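Local coordinates for protein alpha-fucosidase GH29 (PDB 4PSR) that hydrolyses alpha-L-fucosides as a family GH29 glycosidase, and probably releases alpha-1,6-linked fucose from the core of glycoprotein glycans, at residues 34-39 with 310-314; 43-48 with 58-63; 126-130 with 174-180. All coordinates share one frame; numbering follows the deposited sequence.

Contact 1: residues 34-39 with 310-314. With FUL (beta-L-fucopyranose), chain M.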
loop_
_atom_site.group_PDB
_atom_site.type_symbol
_atom_site.label_atom_id
_atom_site.label_comp_id
_atom_site.label_asym_id
_atom_site.label_seq_id
_atom_site.Cartn_x
_atom_site.Cartn_y
_atom_site.Cartn_z
ATOM N N HIS A 34 -3.060 -7.348 -11.633
ATOM C CA HIS A 34 -2.888 -8.795 -11.663
ATOM C C HIS A 34 -3.460 -9.329 -12.975
ATOM O O HIS A 34 -4.620 -9.724 -13.040
ATOM C CB HIS A 34 -3.611 -9.460 -10.480
ATOM C CG HIS A 34 -2.907 -9.338 -9.159
ATOM N ND1 HIS A 34 -2.711 -8.143 -8.499
ATOM C CD2 HIS A 34 -2.390 -10.298 -8.351
ATOM C CE1 HIS A 34 -2.087 -8.375 -7.352
ATOM N NE2 HIS A 34 -1.888 -9.673 -7.239
ATOM N N TRP A 35 -2.610 -9.388 -13.986
ATOM C CA TRP A 35 -3.007 -9.850 -15.306
ATOM C C TRP A 35 -1.940 -10.768 -15.812
ATOM O O TRP A 35 -0.773 -10.398 -15.865
ATOM C CB TRP A 35 -3.157 -8.663 -16.252
ATOM C CG TRP A 35 -3.608 -9.017 -17.644
ATOM C CD1 TRP A 35 -4.769 -9.621 -18.009
ATOM C CD2 TRP A 35 -2.877 -8.783 -18.842
ATOM N NE1 TRP A 35 -4.803 -9.772 -19.370
ATOM C CE2 TRP A 35 -3.650 -9.256 -19.903
ATOM C CE3 TRP A 35 -1.630 -8.211 -19.112
ATOM C CZ2 TRP A 35 -3.236 -9.161 -21.236
ATOM C CZ3 TRP A 35 -1.217 -8.104 -20.439
ATOM C CH2 TRP A 35 -2.017 -8.583 -21.478
ATOM N N GLY A 36 -2.320 -11.986 -16.180
ATOM C CA GLY A 36 -1.340 -12.941 -16.674
ATOM C C GLY A 36 -1.972 -14.257 -17.096
ATOM O O GLY A 36 -3.163 -14.318 -17.289
ATOM N N ALA A 37 -1.151 -15.292 -17.229
ATOM C CA ALA A 37 -1.674 -16.591 -17.618
ATOM C C ALA A 37 -2.632 -17.139 -16.561
ATOM O O ALA A 37 -3.501 -17.929 -16.879
ATOM C CB ALA A 37 -0.551 -17.582 -17.865
ATOM N N PHE A 38 -2.504 -16.676 -15.322
ATOM C CA PHE A 38 -3.437 -17.075 -14.261
ATOM C C PHE A 38 -4.826 -16.508 -14.500
ATOM O O PHE A 38 -5.799 -16.985 -13.909
ATOM C CB PHE A 38 -2.928 -16.650 -12.875
ATOM C CG PHE A 38 -2.496 -15.202 -12.794
ATOM C CD1 PHE A 38 -3.441 -14.170 -12.692
ATOM C CD2 PHE A 38 -1.157 -14.871 -12.862
ATOM C CE1 PHE A 38 -3.035 -12.837 -12.668
ATOM C CE2 PHE A 38 -0.746 -13.524 -12.822
ATOM C CZ PHE A 38 -1.699 -12.527 -12.744
ATOM N N THR A 39 -4.949 -15.515 -15.388
ATOM C CA THR A 39 -6.236 -14.937 -15.722
ATOM C C THR A 39 -6.990 -15.767 -16.789
ATOM O O THR A 39 -8.188 -15.578 -16.989
ATOM C CB THR A 39 -6.062 -13.476 -16.246
ATOM O OG1 THR A 39 -5.176 -12.749 -15.375
ATOM C CG2 THR A 39 -7.392 -12.754 -16.350
ATOM N N SER A 310 -11.933 -11.579 -6.479
ATOM C CA SER A 310 -10.467 -11.762 -6.622
ATOM C C SER A 310 -9.577 -10.603 -7.143
ATOM O O SER A 310 -10.110 -9.556 -7.478
ATOM C CB SER A 310 -10.353 -13.018 -7.496
ATOM O OG SER A 310 -9.614 -12.887 -8.671
ATOM N N TRP A 311 -8.256 -10.772 -7.172
ATOM C CA TRP A 311 -7.320 -9.761 -7.722
ATOM C C TRP A 311 -7.293 -9.807 -9.261
ATOM O O TRP A 311 -6.927 -8.827 -9.916
ATOM C CB TRP A 311 -5.886 -9.908 -7.154
ATOM C CG TRP A 311 -5.837 -9.769 -5.670
ATOM C CD1 TRP A 311 -6.113 -10.742 -4.762
ATOM C CD2 TRP A 311 -5.498 -8.594 -4.909
ATOM N NE1 TRP A 311 -5.978 -10.260 -3.497
ATOM C CE2 TRP A 311 -5.602 -8.940 -3.554
ATOM C CE3 TRP A 311 -5.109 -7.287 -5.244
ATOM C CZ2 TRP A 311 -5.344 -8.034 -2.529
ATOM C CZ3 TRP A 311 -4.837 -6.389 -4.226
ATOM C CH2 TRP A 311 -4.971 -6.761 -2.887
ATOM N N SER A 312 -7.679 -10.936 -9.840
ATOM C CA SER A 312 -7.642 -11.134 -11.290
ATOM C C SER A 312 -9.076 -11.311 -11.821
ATOM O O SER A 312 -9.964 -11.756 -11.117
ATOM C CB SER A 312 -6.773 -12.351 -11.568
ATOM O OG SER A 312 -6.745 -12.713 -12.935
ATOM N N TYR A 313 -9.314 -10.899 -13.065
ATOM C CA TYR A 313 -10.640 -10.941 -13.647
ATOM C C TYR A 313 -11.222 -12.339 -13.653
ATOM O O TYR A 313 -10.578 -13.276 -14.078
ATOM C CB TYR A 313 -10.610 -10.395 -15.096
ATOM C CG TYR A 313 -11.981 -10.407 -15.711
ATOM C CD1 TYR A 313 -12.853 -9.346 -15.492
ATOM C CD2 TYR A 313 -12.429 -11.473 -16.484
ATOM C CE1 TYR A 313 -14.141 -9.358 -15.997
ATOM C CE2 TYR A 313 -13.723 -11.474 -16.993
ATOM C CZ TYR A 313 -14.548 -10.395 -16.732
ATOM O OH TYR A 313 -15.841 -10.366 -17.226
ATOM N N THR A 314 -12.481 -12.436 -13.232
ATOM C CA THR A 314 -13.232 -13.683 -13.348
ATOM C C THR A 314 -14.612 -13.368 -13.912
ATOM O O THR A 314 -15.164 -12.282 -13.704
ATOM C CB THR A 314 -13.362 -14.379 -11.965
ATOM O OG1 THR A 314 -14.057 -13.526 -11.042
ATOM C CG2 THR A 314 -11.996 -14.722 -11.386
HETATM C C1 FUL M . -1.343 -12.220 -1.796
HETATM C C2 FUL M . -1.342 -13.142 -2.998
HETATM O O2 FUL M . -1.370 -14.528 -2.622
HETATM C C3 FUL M . -2.568 -12.783 -3.796
HETATM O O3 FUL M . -2.672 -13.660 -4.895
HETATM C C4 FUL M . -2.414 -11.350 -4.239
HETATM O O4 FUL M . -1.300 -11.246 -5.120
HETATM C C5 FUL M . -2.229 -10.462 -3.016
HETATM C C6 FUL M . -1.988 -9.010 -3.371
HETATM O O5 FUL M . -1.144 -10.885 -2.195
HETATM O O1 FUL M . -0.263 -12.569 -0.968
HETATM O O HOH W 1 -7.157 -9.420 -14.163
#

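Contact 2: residues 43-48 with 58-63. With FUL (beta-L-fucopyranose), chain M.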
loop_
_atom_site.group_PDB
_atom_site.type_symbol
_atom_site.label_atom_id
_atom_site.label_comp_id
_atom_site.label_asym_id
_atom_site.label_seq_id
_atom_site.Cartn_x
_atom_site.Cartn_y
_atom_site.Cartn_z
ATOM N N TYR A 43 -11.711 -17.731 -13.751
ATOM C CA TYR A 43 -12.503 -18.487 -12.777
ATOM C C TYR A 43 -11.868 -18.471 -11.401
ATOM O O TYR A 43 -10.666 -18.656 -11.288
ATOM C CB TYR A 43 -12.685 -19.941 -13.236
ATOM C CG TYR A 43 -13.721 -20.695 -12.413
ATOM C CD1 TYR A 43 -15.074 -20.543 -12.700
ATOM C CD2 TYR A 43 -13.346 -21.496 -11.349
ATOM C CE1 TYR A 43 -16.036 -21.195 -11.959
ATOM C CE2 TYR A 43 -14.301 -22.157 -10.601
ATOM C CZ TYR A 43 -15.632 -21.985 -10.907
ATOM O OH TYR A 43 -16.600 -22.657 -10.156
ATOM N N ALA A 44 -12.710 -18.210 -10.386
ATOM C CA ALA A 44 -12.369 -18.242 -8.954
ATOM C C ALA A 44 -11.458 -17.064 -8.527
ATOM O O ALA A 44 -11.919 -16.129 -7.896
ATOM C CB ALA A 44 -11.773 -19.590 -8.566
ATOM N N SER A 45 -10.175 -17.144 -8.854
ATOM C CA SER A 45 -9.208 -16.109 -8.523
ATOM C C SER A 45 -7.909 -16.369 -9.249
ATOM O O SER A 45 -7.760 -17.338 -9.995
ATOM C CB SER A 45 -8.927 -16.071 -7.021
ATOM O OG SER A 45 -8.200 -17.217 -6.641
ATOM N N GLU A 46 -6.962 -15.464 -9.023
ATOM C CA GLU A 46 -5.603 -15.637 -9.497
ATOM C C GLU A 46 -4.887 -16.845 -8.892
ATOM O O GLU A 46 -3.815 -17.198 -9.365
ATOM C CB GLU A 46 -4.789 -14.351 -9.258
ATOM C CG GLU A 46 -4.403 -14.063 -7.804
ATOM C CD GLU A 46 -5.531 -13.687 -6.858
ATOM O OE1 GLU A 46 -6.624 -13.279 -7.295
ATOM O OE2 GLU A 46 -5.294 -13.805 -5.627
ATOM N N TRP A 47 -5.465 -17.470 -7.847
ATOM C CA TRP A 47 -4.933 -18.740 -7.327
ATOM C C TRP A 47 -5.420 -19.957 -8.121
ATOM O O TRP A 47 -5.080 -21.076 -7.766
ATOM C CB TRP A 47 -5.206 -18.912 -5.820
ATOM C CG TRP A 47 -4.257 -18.138 -4.939
ATOM C CD1 TRP A 47 -3.642 -16.937 -5.206
ATOM C CD2 TRP A 47 -3.785 -18.541 -3.637
ATOM N NE1 TRP A 47 -2.819 -16.579 -4.153
ATOM C CE2 TRP A 47 -2.889 -17.551 -3.181
ATOM C CE3 TRP A 47 -4.048 -19.640 -2.812
ATOM C CZ2 TRP A 47 -2.236 -17.644 -1.940
ATOM C CZ3 TRP A 47 -3.398 -19.731 -1.579
ATOM C CH2 TRP A 47 -2.505 -18.747 -1.161
ATOM N N TYR A 48 -6.173 -19.753 -9.190
ATOM C CA TYR A 48 -6.633 -20.889 -10.019
ATOM C C TYR A 48 -5.523 -21.873 -10.385
ATOM O O TYR A 48 -5.755 -23.074 -10.324
ATOM C CB TYR A 48 -7.318 -20.400 -11.281
ATOM C CG TYR A 48 -7.985 -21.504 -12.079
ATOM C CD1 TYR A 48 -9.313 -21.825 -11.866
ATOM C CD2 TYR A 48 -7.299 -22.184 -13.072
ATOM C CE1 TYR A 48 -9.940 -22.831 -12.592
ATOM C CE2 TYR A 48 -7.906 -23.188 -13.788
ATOM C CZ TYR A 48 -9.237 -23.484 -13.567
ATOM O OH TYR A 48 -9.867 -24.468 -14.305
ATOM N N ASP A 58 -13.671 -26.853 -5.726
ATOM C CA ASP A 58 -14.535 -26.335 -6.758
ATOM C C ASP A 58 -13.735 -26.021 -8.031
ATOM O O ASP A 58 -14.228 -26.238 -9.127
ATOM C CB ASP A 58 -15.285 -25.100 -6.277
ATOM C CG ASP A 58 -16.183 -24.533 -7.334
ATOM O OD1 ASP A 58 -17.290 -25.087 -7.545
ATOM O OD2 ASP A 58 -15.785 -23.540 -7.982
ATOM N N GLN A 59 -12.507 -25.539 -7.865
ATOM C CA GLN A 59 -11.673 -25.202 -9.023
ATOM C C GLN A 59 -11.282 -26.432 -9.808
ATOM O O GLN A 59 -11.296 -26.408 -11.035
ATOM C CB GLN A 59 -10.438 -24.410 -8.604
ATOM C CG GLN A 59 -10.741 -23.072 -7.956
ATOM C CD GLN A 59 -10.855 -23.136 -6.447
ATOM O OE1 GLN A 59 -11.264 -24.156 -5.876
ATOM N NE2 GLN A 59 -10.480 -22.042 -5.786
ATOM N N ARG A 60 -10.959 -27.521 -9.117
ATOM C CA ARG A 60 -10.679 -28.785 -9.800
ATOM C C ARG A 60 -11.897 -29.302 -10.545
ATOM O O ARG A 60 -11.769 -29.813 -11.644
ATOM C CB ARG A 60 -10.183 -29.858 -8.821
ATOM C CG ARG A 60 -10.206 -31.275 -9.408
ATOM C CD ARG A 60 -9.734 -32.301 -8.381
ATOM N NE ARG A 60 -8.292 -32.334 -8.307
ATOM C CZ ARG A 60 -7.504 -33.109 -9.062
ATOM N NH1 ARG A 60 -8.028 -33.935 -9.965
ATOM N NH2 ARG A 60 -6.186 -33.055 -8.922
ATOM N N LYS A 61 -13.074 -29.183 -9.933
ATOM C CA LYS A 61 -14.315 -29.644 -10.554
ATOM C C LYS A 61 -14.547 -28.864 -11.837
ATOM O O LYS A 61 -14.819 -29.436 -12.900
ATOM C CB LYS A 61 -15.486 -29.484 -9.573
ATOM C CG LYS A 61 -15.375 -30.416 -8.373
ATOM C CD LYS A 61 -16.465 -30.235 -7.336
ATOM C CE LYS A 61 -16.276 -31.225 -6.187
ATOM N NZ LYS A 61 -17.304 -31.068 -5.120
ATOM N N HIS A 62 -14.406 -27.536 -11.753
ATOM C CA HIS A 62 -14.594 -26.679 -12.920
ATOM C C HIS A 62 -13.579 -27.041 -14.004
ATOM O O HIS A 62 -13.929 -27.140 -15.191
ATOM C CB HIS A 62 -14.410 -25.209 -12.522
ATOM C CG HIS A 62 -14.367 -24.274 -13.690
ATOM N ND1 HIS A 62 -15.501 -23.732 -14.262
ATOM C CD2 HIS A 62 -13.314 -23.781 -14.392
ATOM C CE1 HIS A 62 -15.144 -22.962 -15.279
ATOM N NE2 HIS A 62 -13.825 -22.963 -15.365
ATOM N N HIS A 63 -12.326 -27.217 -13.603
ATOM C CA HIS A 63 -11.272 -27.523 -14.554
ATOM C C HIS A 63 -11.561 -28.822 -15.288
ATOM O O HIS A 63 -11.404 -28.931 -16.517
ATOM C CB HIS A 63 -9.918 -27.641 -13.848
ATOM C CG HIS A 63 -8.769 -27.641 -14.791
ATOM N ND1 HIS A 63 -8.295 -26.478 -15.359
ATOM C CD2 HIS A 63 -8.081 -28.659 -15.359
ATOM C CE1 HIS A 63 -7.325 -26.781 -16.205
ATOM N NE2 HIS A 63 -7.172 -28.097 -16.223
HETATM C C1 FUL M . -1.343 -12.220 -1.796
HETATM C C2 FUL M . -1.342 -13.142 -2.998
HETATM O O2 FUL M . -1.370 -14.528 -2.622
HETATM C C3 FUL M . -2.568 -12.783 -3.796
HETATM O O3 FUL M . -2.672 -13.660 -4.895
HETATM C C4 FUL M . -2.414 -11.350 -4.239
HETATM O O4 FUL M . -1.300 -11.246 -5.120
HETATM C C5 FUL M . -2.229 -10.462 -3.016
HETATM C C6 FUL M . -1.988 -9.010 -3.371
HETATM O O5 FUL M . -1.144 -10.885 -2.195
HETATM O O1 FUL M . -0.263 -12.569 -0.968
HETATM O O HOH W 2 -8.570 -20.285 -7.129
#

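Contact 3: residues 126-130 with 174-180. With FUL (beta-L-fucopyranose), chain M.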
loop_
_atom_site.group_PDB
_atom_site.type_symbol
_atom_site.label_atom_id
_atom_site.label_comp_id
_atom_site.label_asym_id
_atom_site.label_seq_id
_atom_site.Cartn_x
_atom_site.Cartn_y
_atom_site.Cartn_z
ATOM N N HIS A 126 3.646 -13.614 -10.894
ATOM C CA HIS A 126 2.872 -13.962 -9.705
ATOM C C HIS A 126 3.460 -15.252 -9.085
ATOM O O HIS A 126 4.655 -15.441 -9.145
ATOM C CB HIS A 126 1.380 -14.029 -10.062
ATOM C CG HIS A 126 0.486 -13.917 -8.882
ATOM N ND1 HIS A 126 -0.128 -15.020 -8.329
ATOM C CD2 HIS A 126 0.172 -12.868 -8.091
ATOM C CE1 HIS A 126 -0.828 -14.640 -7.272
ATOM N NE2 HIS A 126 -0.654 -13.339 -7.100
ATOM N N HIS A 127 2.630 -16.101 -8.465
ATOM C CA HIS A 127 3.098 -17.345 -7.844
ATOM C C HIS A 127 3.203 -18.509 -8.847
ATOM O O HIS A 127 3.723 -19.565 -8.474
ATOM C CB HIS A 127 2.119 -17.850 -6.757
ATOM C CG HIS A 127 1.800 -16.901 -5.632
ATOM N ND1 HIS A 127 2.727 -16.104 -4.980
ATOM C CD2 HIS A 127 0.619 -16.704 -4.994
ATOM C CE1 HIS A 127 2.116 -15.465 -3.992
ATOM N NE2 HIS A 127 0.838 -15.791 -3.989
ATOM N N ASP A 128 2.722 -18.315 -10.078
ATOM C CA ASP A 128 2.488 -19.384 -11.041
ATOM C C ASP A 128 3.663 -19.695 -11.961
ATOM O O ASP A 128 3.505 -20.454 -12.920
ATOM C CB ASP A 128 1.274 -19.064 -11.897
ATOM C CG ASP A 128 1.500 -17.881 -12.838
ATOM O OD1 ASP A 128 2.378 -17.031 -12.546
ATOM O OD2 ASP A 128 0.788 -17.805 -13.870
ATOM N N GLY A 129 4.825 -19.116 -11.697
ATOM C CA GLY A 129 6.037 -19.481 -12.412
ATOM C C GLY A 129 6.274 -18.888 -13.798
ATOM O O GLY A 129 7.244 -19.282 -14.485
ATOM N N PHE A 130 5.399 -17.976 -14.209
ATOM C CA PHE A 130 5.414 -17.385 -15.565
ATOM C C PHE A 130 5.960 -15.962 -15.444
ATOM O O PHE A 130 5.307 -15.088 -14.863
ATOM C CB PHE A 130 3.972 -17.393 -16.091
ATOM C CG PHE A 130 3.809 -16.986 -17.554
ATOM C CD1 PHE A 130 4.430 -17.720 -18.561
ATOM C CD2 PHE A 130 2.993 -15.925 -17.928
ATOM C CE1 PHE A 130 4.263 -17.384 -19.912
ATOM C CE2 PHE A 130 2.811 -15.610 -19.280
ATOM C CZ PHE A 130 3.436 -16.338 -20.262
ATOM N N TYR A 174 6.553 -17.893 -3.344
ATOM C CA TYR A 174 5.614 -18.950 -2.955
ATOM C C TYR A 174 5.515 -20.032 -4.029
ATOM O O TYR A 174 5.125 -21.182 -3.765
ATOM C CB TYR A 174 4.247 -18.358 -2.597
ATOM C CG TYR A 174 3.219 -19.325 -2.083
ATOM C CD1 TYR A 174 3.549 -20.321 -1.162
ATOM C CD2 TYR A 174 1.893 -19.197 -2.448
ATOM C CE1 TYR A 174 2.593 -21.181 -0.691
ATOM C CE2 TYR A 174 0.920 -20.066 -1.974
ATOM C CZ TYR A 174 1.273 -21.045 -1.076
ATOM O OH TYR A 174 0.266 -21.891 -0.633
ATOM N N ASN A 175 5.950 -19.695 -5.245
ATOM C CA ASN A 175 6.001 -20.659 -6.336
ATOM C C ASN A 175 6.619 -22.014 -5.958
ATOM O O ASN A 175 6.093 -23.053 -6.379
ATOM C CB ASN A 175 6.768 -20.036 -7.524
ATOM C CG ASN A 175 7.039 -21.020 -8.624
ATOM O OD1 ASN A 175 8.153 -21.548 -8.721
ATOM N ND2 ASN A 175 6.032 -21.314 -9.439
ATOM N N TYR A 176 7.703 -21.984 -5.198
ATOM C CA TYR A 176 8.402 -23.204 -4.807
ATOM C C TYR A 176 8.285 -23.484 -3.330
ATOM O O TYR A 176 9.008 -24.362 -2.815
ATOM C CB TYR A 176 9.869 -23.163 -5.235
ATOM C CG TYR A 176 10.761 -22.091 -4.633
ATOM C CD1 TYR A 176 10.846 -20.810 -5.210
ATOM C CD2 TYR A 176 11.606 -22.374 -3.542
ATOM C CE1 TYR A 176 11.693 -19.869 -4.704
ATOM C CE2 TYR A 176 12.451 -21.401 -3.014
ATOM C CZ TYR A 176 12.510 -20.164 -3.620
ATOM O OH TYR A 176 13.367 -19.197 -3.140
ATOM N N ASN A 177 7.410 -22.747 -2.640
ATOM C CA ASN A 177 7.171 -22.922 -1.200
ATOM C C ASN A 177 5.755 -23.391 -0.920
ATOM O O ASN A 177 5.277 -23.247 0.193
ATOM C CB ASN A 177 7.508 -21.645 -0.406
ATOM C CG ASN A 177 8.974 -21.515 -0.124
ATOM O OD1 ASN A 177 9.508 -22.236 0.738
ATOM N ND2 ASN A 177 9.647 -20.610 -0.798
ATOM N N GLY A 178 5.084 -23.963 -1.913
ATOM C CA GLY A 178 3.817 -24.626 -1.708
ATOM C C GLY A 178 2.719 -24.306 -2.696
ATOM O O GLY A 178 1.770 -25.064 -2.800
ATOM N N PHE A 179 2.824 -23.212 -3.445
ATOM C CA PHE A 179 1.720 -22.853 -4.342
ATOM C C PHE A 179 1.259 -24.014 -5.206
ATOM O O PHE A 179 0.067 -24.256 -5.341
ATOM C CB PHE A 179 2.156 -21.696 -5.245
ATOM C CG PHE A 179 1.047 -21.103 -6.100
ATOM C CD1 PHE A 179 0.040 -20.337 -5.542
ATOM C CD2 PHE A 179 1.064 -21.276 -7.475
ATOM C CE1 PHE A 179 -0.950 -19.754 -6.327
ATOM C CE2 PHE A 179 0.079 -20.687 -8.265
ATOM C CZ PHE A 179 -0.918 -19.941 -7.686
ATOM N N PHE A 180 2.223 -24.709 -5.806
ATOM C CA PHE A 180 1.911 -25.808 -6.711
ATOM C C PHE A 180 2.011 -27.184 -6.007
ATOM O O PHE A 180 2.288 -28.189 -6.635
ATOM C CB PHE A 180 2.845 -25.762 -7.919
ATOM C CG PHE A 180 2.451 -24.751 -8.986
ATOM C CD1 PHE A 180 1.197 -24.792 -9.564
ATOM C CD2 PHE A 180 3.391 -23.819 -9.465
ATOM C CE1 PHE A 180 0.837 -23.907 -10.591
ATOM C CE2 PHE A 180 3.020 -22.937 -10.522
ATOM C CZ PHE A 180 1.775 -22.993 -11.065
HETATM C C1 FUL M . -1.343 -12.220 -1.796
HETATM C C2 FUL M . -1.342 -13.142 -2.998
HETATM O O2 FUL M . -1.370 -14.528 -2.622
HETATM C C3 FUL M . -2.568 -12.783 -3.796
HETATM O O3 FUL M . -2.672 -13.660 -4.895
HETATM C C4 FUL M . -2.414 -11.350 -4.239
HETATM O O4 FUL M . -1.300 -11.246 -5.120
HETATM C C5 FUL M . -2.229 -10.462 -3.016
HETATM C C6 FUL M . -1.988 -9.010 -3.371
HETATM O O5 FUL M . -1.144 -10.885 -2.195
HETATM O O1 FUL M . -0.263 -12.569 -0.968
#

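Contact 1: residues 34-39 with 310-314
The imidazole of His-34 has Trp-311 CB over the middle of one face, in a CH-pi contact, and O4 of the bound fucose in its plane at the edge. His-34 and Trp-311 run alongside each other in the same direction, their rings meeting obliquely, and one face of the indole carries C6, the methyl of the fucose, 3.6 Å from Trp-311 CZ2. Around the Phe-38 ring, Gly-36 N lies over one face and Ser-312 OG at the edge. Both segments are loops of the TIM barrel, following strands 29-33 and 300-305.

Hydroxyls join the loops beyond the rings. With its OG anti to the backbone N (chi1 175°), Ser-312 reaches Thr-39, and Ser-312 OG and Thr-39 OG1 share a hydrogen bond of 2.9 Å. Thr-39 OG1 also accepts from Gly-36 N (3.1 Å), so the threonine hydroxyl, able to give and take a proton, suits a spot where it meets an N-H and another hydroxyl. Water 1 adds a bridge, donating to His-34 O and accepting from Tyr-313 N, each at 2.8 Å.

His-34 NE2 is 2.7 Å from fucose O4 in a moderately bent hydrogen bond (157°) in which either group could donate, and Asn-342 holds ND1. A polar imidazole thus meets a sugar hydroxyl while the broad apolar indole meets the methyl, chemistry that matches a 6-deoxy sugar.

Contact 2: residues 43-48 with 58-63
Tyr-43 OH donates a very short hydrogen bond, 2.5 Å, to Asp-58 OD2, which lies at the edge of the phenol ring and in its plane. The bond links the long loop after barrel strand 29-33, which here makes a type I beta turn from Ser-45 to Tyr-48, to the start of helix 58-66. Ring and carboxylate planes differ by only 24°, although the two side chains cross at about a right angle.

One turn along the helix, His-62 lays its imidazole flat on the same tyrosine. The rings form a face-to-face stack, centroids 3.7 Å apart and planes at 6°, and the side chains run past each other in opposite directions. Each CB also lies over the partner's ring. Planar tyrosine and histidine can stack this closely while the phenol OH still reaches the aspartate. The Tyr-48 side chain crosses those of His-62 and His-63 at about a right angle, its OH sharing a hydrogen bond of 2.8 Å with His-63 ND1; the NE2 of that histidine is held by the carbonyl of Trp-73. The same hydroxyl lies at the edge of the His-62 ring.

Beside these pairs Ala-44 sets its CB 3.7 Å from Gln-59 CG, a close approach to which a small methyl is suited. Gln-59 NE2 donates to water 2, 2.9 Å away, which also meets Ser-45 OG; that serine oxygen accepts from Trp-47 N, a capping bond ahead of helix 48-51.

The turn itself presents two side chains to fucose. Glu-46 OE2 accepts from O3 at 2.7 Å while its OE1 takes the backbone N of Trp-311, and Trp-47 NE1 donates to O2 at 2.9 Å and weakly to O3.

Contact 3: residues 126-130 with 174-180
Two aromatic side chains meet His-127 quite differently. Tyr-174 turns its edge to the imidazole face, planes at 88°, with CD2 above the ring centre: an edge-to-face pair. Phe-179 instead offers its own face to the histidine's CB, which sits almost on the ring normal, 3.4 Å from His-127 CB to the Phe-179 centroid. The three form an aromatic cluster joining the loops that follow TIM-barrel strands 119-125 and 165-170. The second loop carries a short helix with a wider, pi-type turn.

With CG beside the backbone N (chi1 -57°), the imidazole is directed past these neighbours to the sugar, with Phe-179 CE1 at its edge. Its NE2 shares a hydrogen bond of 2.9 Å with fucose O2, while ND1 is held by the carbonyl of His-171; both nitrogens of this buried ring are therefore used and its rotation is fixed. His-126, whose NE2 lies over the face opposite Tyr-174, toward the rim, shares a bond of 3.0 Å from that NE2 to fucose O4 and donates weakly to O3.

Farther from the sugar, the Phe-180 edge faces the Asp-128 carbonyl, with CE2 3.5 Å from Asp-128 O. Gly-129 takes a positive phi, which suits glycine. Asn-175, whose amide also donates to Leu-194 O, sends ND2 to His-127 O at 3.1 Å (157° at the hydrogen), approaching from above the carbonyl plane.

In the fold
All three contacts lie in the connections that follow the strands of one eight-stranded TIM barrel, at its sugar-binding mouth. Contact 1 brings together the loops after the first and seventh strands, 29-33 and 300-305. Contacts 2 and 3 follow one another along the chain inside the long excursion that contact 1 closes. Contact 2 joins the loop after the first strand to helix 58-66, and contact 3 pairs the connections after the second and third. Their centres lie 12 to 16 Å apart, and each touches its neighbours: Glu-46 meets Trp-311, Phe-38 packs on His-126, and Trp-47 lies against His-127 and Phe-179. Each supplies groups that bind the same fucose, and Asp-226 and Lys-272 add to the site.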